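Local coordinates for protein Myo-inositol phosphohydrolase (Mitsuokella multacida, PDB 4WU3) that binds inositol-(1,3,4,5)-tetrakisphosphate and, as a phosphatase of the PTP-like family, probably removes phosphate groups from myo-inositol hexakisphosphate, at residues 128-133 and 188-193; 158-163 and 192-197. The protein carries 2 engineered substitutions. All blocks are in the same frame, centred on the assembly; numbering follows the deposited sequence.

How the interactions relate
Both interactions use strand 192-193, an outermost strand of a four-stranded antiparallel sheet, and their centres lie about 9 Å apart. Along the chain come 128-133, then 158-163, and last the overlapping segments 188-193 and 192-197. Interaction 1 joins the strand to the hairpin of strands 126-129 and 132-137. Interaction 2 sets the end of helix 149-161 against the strand and Thr194, the N-cap of helix 195-201. The two meet directly: Leu129 CD2 packs on Leu163 CD1 at 3.9 Å, and Tyr189 OH probably hydrogen-bonds Leu163 O at 2.6 Å. Val192 and Arg193 serve in both, so the short strand lies between hairpin and helix 149-161 and touches both.

Interaction 1 of 2, residues 128-133 and 188-193; sequences YLNGTA and NYNKVR
Leu129 CD2 lies over one face of the Tyr189 ring. It stands 4.1 Å from the ring centroid and only 11° off the ring normal, a CH-pi contact. Chi1 of 62° puts Tyr189 CG between its own N and carbonyl carbon and turns the ring to Leu129; the CB atoms of the two residues also touch. The ring hydroxyl hydrogen-bonds Leu163 O. Next, Asn190 N donates to Asn130 OD1 at 3.0 Å, from a direction tilted 29° out of the amide plane. This ties the Asn130 side chain to the incoming chain. The same OD1 rests against Lys191 CB. Lys191 O accepts a nearly straight bond from Asn130 N (3.0 Å) and also meets the CA-H of Leu129. Val192 pairs with Leu129 as a non-hydrogen-bonded antiparallel pair; the side chains lie side by side, with Val192 CG2 3.9 Å from Leu129 CD2. Arg193 and Tyr128 form the hydrogen-bonded pair: Tyr128 N donates to Arg193 O at 2.8 Å, and Arg193 N donates back to Tyr128 O. The Arg193 side chain turns back to the hairpin, where NH2 donates to Asn130 O at 3.1 Å. Asn130 O lies in the guanidinium plane, while NH2 sits above the plane of that carbonyl, off its lone pairs. Water 1 accepts from Arg193 NE at 2.7 Å and can donate to Asn130 O. Glu99 forms a salt bridge with NH2, and Gln201 binds NH1. The contact adds an edge strand to a hairpin closed by a type II' turn, Leu129 to Thr132. Strand 49-54 borders the hairpin's far strand, and helix 195-201 packs on Tyr128 and Arg193.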
loop_
_atom_site.group_PDB
_atom_site.type_symbol
_atom_site.label_atom_id
_atom_site.label_comp_id
_atom_site.label_asym_id
_atom_site.label_seq_id
_atom_site.Cartn_x
_atom_site.Cartn_y
_atom_site.Cartn_z
ATOM N N TYR A 128 -25.015 -16.839 7.877
ATOM C CA TYR A 128 -26.378 -16.888 7.367
ATOM C C TYR A 128 -27.404 -16.884 8.502
ATOM O O TYR A 128 -27.215 -17.550 9.531
ATOM C CB TYR A 128 -26.557 -18.109 6.457
ATOM C CG TYR A 128 -25.771 -17.988 5.161
ATOM C CD1 TYR A 128 -24.440 -18.380 5.092
ATOM C CD2 TYR A 128 -26.354 -17.449 4.018
ATOM C CE1 TYR A 128 -23.722 -18.241 3.924
ATOM C CE2 TYR A 128 -25.643 -17.307 2.847
ATOM C CZ TYR A 128 -24.321 -17.702 2.805
ATOM O OH TYR A 128 -23.585 -17.554 1.633
ATOM N N LEU A 129 -28.453 -16.078 8.316
ATOM C CA LEU A 129 -29.658 -16.122 9.140
ATOM C C LEU A 129 -30.796 -16.601 8.259
ATOM O O LEU A 129 -31.262 -15.869 7.385
ATOM C CB LEU A 129 -29.998 -14.742 9.688
ATOM C CG LEU A 129 -28.918 -14.078 10.534
ATOM C CD1 LEU A 129 -29.409 -12.724 11.017
ATOM C CD2 LEU A 129 -28.551 -14.966 11.715
ATOM N N ASN A 130 -31.244 -17.830 8.494
ATOM C CA ASN A 130 -31.997 -18.575 7.485
ATOM C C ASN A 130 -31.207 -18.527 6.174
ATOM O O ASN A 130 -30.042 -18.919 6.152
ATOM C CB ASN A 130 -33.424 -18.038 7.352
ATOM C CG ASN A 130 -34.305 -18.447 8.523
ATOM O OD1 ASN A 130 -33.830 -19.061 9.489
ATOM N ND2 ASN A 130 -35.591 -18.108 8.448
ATOM N N GLY A 131 -31.801 -18.032 5.095
ATOM C CA GLY A 131 -31.090 -17.939 3.827
ATOM C C GLY A 131 -30.400 -16.603 3.560
ATOM O O GLY A 131 -29.690 -16.459 2.573
ATOM N N THR A 132 -30.612 -15.624 4.436
ATOM C CA THR A 132 -30.060 -14.293 4.244
ATOM C C THR A 132 -28.586 -14.245 4.654
ATOM O O THR A 132 -28.213 -14.716 5.734
ATOM C CB THR A 132 -30.805 -13.240 5.084
ATOM O OG1 THR A 132 -32.217 -13.293 4.816
ATOM C CG2 THR A 132 -30.263 -11.845 4.766
ATOM N N ALA A 133 -27.749 -13.682 3.789
ATOM C CA ALA A 133 -26.330 -13.573 4.095
ATOM C C ALA A 133 -26.066 -12.281 4.825
ATOM O O ALA A 133 -26.482 -11.207 4.393
ATOM C CB ALA A 133 -25.483 -13.649 2.835
ATOM N N ASN A 188 -36.161 -11.981 10.423
ATOM C CA ASN A 188 -36.673 -13.092 11.211
ATOM C C ASN A 188 -35.943 -14.347 10.795
ATOM O O ASN A 188 -35.683 -14.545 9.621
ATOM C CB ASN A 188 -38.170 -13.289 10.991
ATOM C CG ASN A 188 -38.984 -12.101 11.434
ATOM O OD1 ASN A 188 -39.300 -11.230 10.648
ATOM N ND2 ASN A 188 -39.307 -12.053 12.690
ATOM N N TYR A 189 -35.616 -15.191 11.762
ATOM C CA TYR A 189 -34.841 -16.381 11.488
ATOM C C TYR A 189 -35.017 -17.382 12.618
ATOM O O TYR A 189 -35.325 -17.014 13.750
ATOM C CB TYR A 189 -33.352 -16.019 11.341
ATOM C CG TYR A 189 -32.714 -15.418 12.581
ATOM C CD1 TYR A 189 -32.805 -14.049 12.850
ATOM C CD2 TYR A 189 -32.000 -16.211 13.478
ATOM C CE1 TYR A 189 -32.212 -13.497 13.982
ATOM C CE2 TYR A 189 -31.412 -15.670 14.607
ATOM C CZ TYR A 189 -31.517 -14.317 14.857
ATOM O OH TYR A 189 -30.926 -13.779 15.984
ATOM N N ASN A 190 -34.810 -18.648 12.309
ATOM C CA ASN A 190 -34.729 -19.664 13.343
ATOM C C ASN A 190 -33.528 -20.571 13.099
ATOM O O ASN A 190 -33.439 -21.664 13.649
ATOM C CB ASN A 190 -36.018 -20.474 13.392
ATOM C CG ASN A 190 -36.327 -21.140 12.080
ATOM O OD1 ASN A 190 -35.421 -21.455 11.301
ATOM N ND2 ASN A 190 -37.611 -21.363 11.820
ATOM N N LYS A 191 -32.606 -20.082 12.276
ATOM C CA LYS A 191 -31.363 -20.773 11.960
ATOM C C LYS A 191 -30.202 -19.806 11.845
ATOM O O LYS A 191 -30.318 -18.782 11.193
ATOM C CB LYS A 191 -31.493 -21.448 10.612
ATOM C CG LYS A 191 -31.784 -22.914 10.682
ATOM C CD LYS A 191 -31.724 -23.528 9.292
ATOM C CE LYS A 191 -33.083 -23.574 8.626
ATOM N NZ LYS A 191 -32.957 -24.192 7.280
ATOM N N VAL A 192 -29.074 -20.158 12.441
ATOM C CA VAL A 192 -27.843 -19.387 12.285
ATOM C C VAL A 192 -26.741 -20.350 11.840
ATOM O O VAL A 192 -26.517 -21.375 12.477
ATOM C CB VAL A 192 -27.447 -18.693 13.599
ATOM C CG1 VAL A 192 -26.271 -17.749 13.375
ATOM C CG2 VAL A 192 -28.635 -17.934 14.191
ATOM N N ARG A 193 -26.076 -20.038 10.734
ATOM C CA ARG A 193 -25.092 -20.945 10.158
ATOM C C ARG A 193 -23.874 -20.186 9.651
ATOM O O ARG A 193 -23.987 -19.050 9.197
ATOM C CB ARG A 193 -25.706 -21.747 9.000
ATOM C CG ARG A 193 -26.770 -22.754 9.430
ATOM C CD ARG A 193 -27.460 -23.434 8.260
ATOM N NE ARG A 193 -28.260 -22.514 7.463
ATOM C CZ ARG A 193 -28.914 -22.860 6.357
ATOM N NH1 ARG A 193 -28.862 -24.110 5.924
ATOM N NH2 ARG A 193 -29.622 -21.959 5.686
HETATM O O HOH W 1 -28.810 -20.082 8.417
#

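Interaction 2 of 2, residues 158-163 and 192-197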
loop_
_atom_site.group_PDB
_atom_site.type_symbol
_atom_site.label_atom_id
_atom_site.label_comp_id
_atom_site.label_asym_id
_atom_site.label_seq_id
_atom_site.Cartn_x
_atom_site.Cartn_y
_atom_site.Cartn_z
ATOM N N GLU A 158 -18.199 -17.600 17.095
ATOM C CA GLU A 158 -18.667 -16.938 18.312
ATOM C C GLU A 158 -19.631 -15.793 18.014
ATOM O O GLU A 158 -20.675 -15.655 18.657
ATOM C CB GLU A 158 -17.473 -16.389 19.109
ATOM C CG GLU A 158 -17.877 -15.487 20.262
ATOM C CD GLU A 158 -16.692 -14.900 20.989
ATOM O OE1 GLU A 158 -15.638 -14.711 20.353
ATOM O OE2 GLU A 158 -16.815 -14.641 22.204
ATOM N N GLN A 159 -19.261 -14.956 17.047
ATOM C CA GLN A 159 -20.115 -13.840 16.636
ATOM C C GLN A 159 -21.498 -14.338 16.227
ATOM O O GLN A 159 -22.509 -13.804 16.669
ATOM C CB GLN A 159 -19.458 -13.056 15.495
ATOM C CG GLN A 159 -18.270 -12.219 15.957
ATOM C CD GLN A 159 -17.373 -11.741 14.826
ATOM O OE1 GLN A 159 -17.022 -12.494 13.930
ATOM N NE2 GLN A 159 -16.980 -10.489 14.889
ATOM N N LEU A 160 -21.512 -15.375 15.392
ATOM C CA LEU A 160 -22.732 -16.012 14.928
ATOM C C LEU A 160 -23.469 -16.683 16.092
ATOM O O LEU A 160 -24.702 -16.614 16.193
ATOM C CB LEU A 160 -22.392 -17.044 13.848
ATOM C CG LEU A 160 -22.003 -16.432 12.501
ATOM C CD1 LEU A 160 -21.251 -17.402 11.608
ATOM C CD2 LEU A 160 -23.258 -15.942 11.796
ATOM N N ALA A 161 -22.705 -17.327 16.973
ATOM C CA ALA A 161 -23.284 -18.012 18.116
ATOM C C ALA A 161 -24.078 -17.033 18.965
ATOM O O ALA A 161 -25.104 -17.390 19.519
ATOM C CB ALA A 161 -22.204 -18.690 18.951
ATOM N N SER A 162 -23.619 -15.792 19.041
ATOM C CA SER A 162 -24.291 -14.779 19.855
ATOM C C SER A 162 -25.695 -14.395 19.326
ATOM O O SER A 162 -26.447 -13.703 20.007
ATOM C CB SER A 162 -23.412 -13.532 19.961
ATOM O OG SER A 162 -23.477 -12.773 18.765
ATOM N N LEU A 163 -26.044 -14.842 18.124
ATOM C CA LEU A 163 -27.354 -14.531 17.535
ATOM C C LEU A 163 -28.387 -15.648 17.758
ATOM O O LEU A 163 -29.589 -15.453 17.543
ATOM C CB LEU A 163 -27.214 -14.264 16.033
ATOM C CG LEU A 163 -26.103 -13.298 15.604
ATOM C CD1 LEU A 163 -26.019 -13.173 14.086
ATOM C CD2 LEU A 163 -26.328 -11.939 16.242
ATOM N N VAL A 192 -29.074 -20.158 12.441
ATOM C CA VAL A 192 -27.843 -19.387 12.285
ATOM C C VAL A 192 -26.741 -20.350 11.840
ATOM O O VAL A 192 -26.517 -21.375 12.477
ATOM C CB VAL A 192 -27.447 -18.693 13.599
ATOM C CG1 VAL A 192 -26.271 -17.749 13.375
ATOM C CG2 VAL A 192 -28.635 -17.934 14.191
ATOM N N ARG A 193 -26.076 -20.038 10.734
ATOM C CA ARG A 193 -25.092 -20.945 10.158
ATOM C C ARG A 193 -23.874 -20.186 9.651
ATOM O O ARG A 193 -23.987 -19.050 9.197
ATOM C CB ARG A 193 -25.706 -21.747 9.000
ATOM C CG ARG A 193 -26.770 -22.754 9.430
ATOM C CD ARG A 193 -27.460 -23.434 8.260
ATOM N NE ARG A 193 -28.260 -22.514 7.463
ATOM C CZ ARG A 193 -28.914 -22.860 6.357
ATOM N NH1 ARG A 193 -28.862 -24.110 5.924
ATOM N NH2 ARG A 193 -29.622 -21.959 5.686
ATOM N N THR A 194 -22.707 -20.819 9.755
ATOM C CA THR A 194 -21.533 -20.407 8.995
ATOM C C THR A 194 -21.783 -20.768 7.545
ATOM O O THR A 194 -22.680 -21.557 7.252
ATOM C CB THR A 194 -20.274 -21.168 9.424
ATOM O OG1 THR A 194 -20.469 -22.575 9.216
ATOM C CG2 THR A 194 -19.954 -20.900 10.879
ATOM N N GLU A 195 -20.988 -20.223 6.634
ATOM C CA GLU A 195 -21.162 -20.543 5.217
ATOM C C GLU A 195 -20.911 -22.021 4.983
ATOM O O GLU A 195 -21.573 -22.664 4.161
ATOM C CB GLU A 195 -20.223 -19.707 4.338
ATOM C CG GLU A 195 -20.445 -19.908 2.844
ATOM C CD GLU A 195 -19.736 -18.869 1.997
ATOM O OE1 GLU A 195 -19.820 -17.659 2.316
ATOM O OE2 GLU A 195 -19.098 -19.258 1.008
ATOM N N GLU A 196 -19.949 -22.559 5.715
ATOM C CA GLU A 196 -19.580 -23.961 5.572
ATOM C C GLU A 196 -20.773 -24.850 5.875
ATOM O O GLU A 196 -21.073 -25.782 5.130
ATOM C CB GLU A 196 -18.429 -24.307 6.519
ATOM C CG GLU A 196 -18.088 -25.781 6.544
ATOM C CD GLU A 196 -17.033 -26.109 7.572
ATOM O OE1 GLU A 196 -17.034 -25.500 8.665
ATOM O OE2 GLU A 196 -16.194 -26.976 7.280
ATOM N N GLU A 197 -21.445 -24.562 6.985
ATOM C CA GLU A 197 -22.605 -25.350 7.377
ATOM C C GLU A 197 -23.673 -25.284 6.299
ATOM O O GLU A 197 -24.231 -26.305 5.925
ATOM C CB GLU A 197 -23.162 -24.880 8.724
ATOM C CG GLU A 197 -22.297 -25.297 9.905
ATOM C CD GLU A 197 -22.708 -24.641 11.213
ATOM O OE1 GLU A 197 -23.257 -23.509 11.194
ATOM O OE2 GLU A 197 -22.452 -25.257 12.270
#
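Leu160 O takes a 2.9 Å hydrogen bond from Leu163 N as helix 149-161 runs out, and Val192 CG1 touches the same oxygen at 3.4 Å. No hydrogen bond crosses between the segments; they meet through aliphatic groups. Leu160 and Val192 share most of this contact. Leu160 CD2 lies 3.9 Å from Val192 CG1, with the two side chains set at a slant. Leu160 CD1 meets Thr194 CG2 at 3.8 Å, and these side chains cross at about a right angle. The other methyl of the valine, CG2, faces Leu163 CB more loosely. With an alanine here in place of Leu160, a gap would probably open between Val192 CG1 and Thr194 CG2, and Trp136 would probably lose a packing partner. Chi1 of 60° places Thr194 OG1 between the backbone N and the carbonyl carbon, where it accepts from Glu197 N at 3.1 Å, and leaves CG2 anti to the carbonyl carbon, on Leu160. Glu197 OE1 in turn accepts from Thr194 N. The pair is a capping box, with Thr194 as N-cap of helix 195-201, so the residue that starts one helix also packs on the other. The contact is buried. Helix 149-161 ends beside edge strand 192-193, Trp136 of strand 132-137 touches Leu160 and Leu163, and helix 195-201 leads on to strand 205-211.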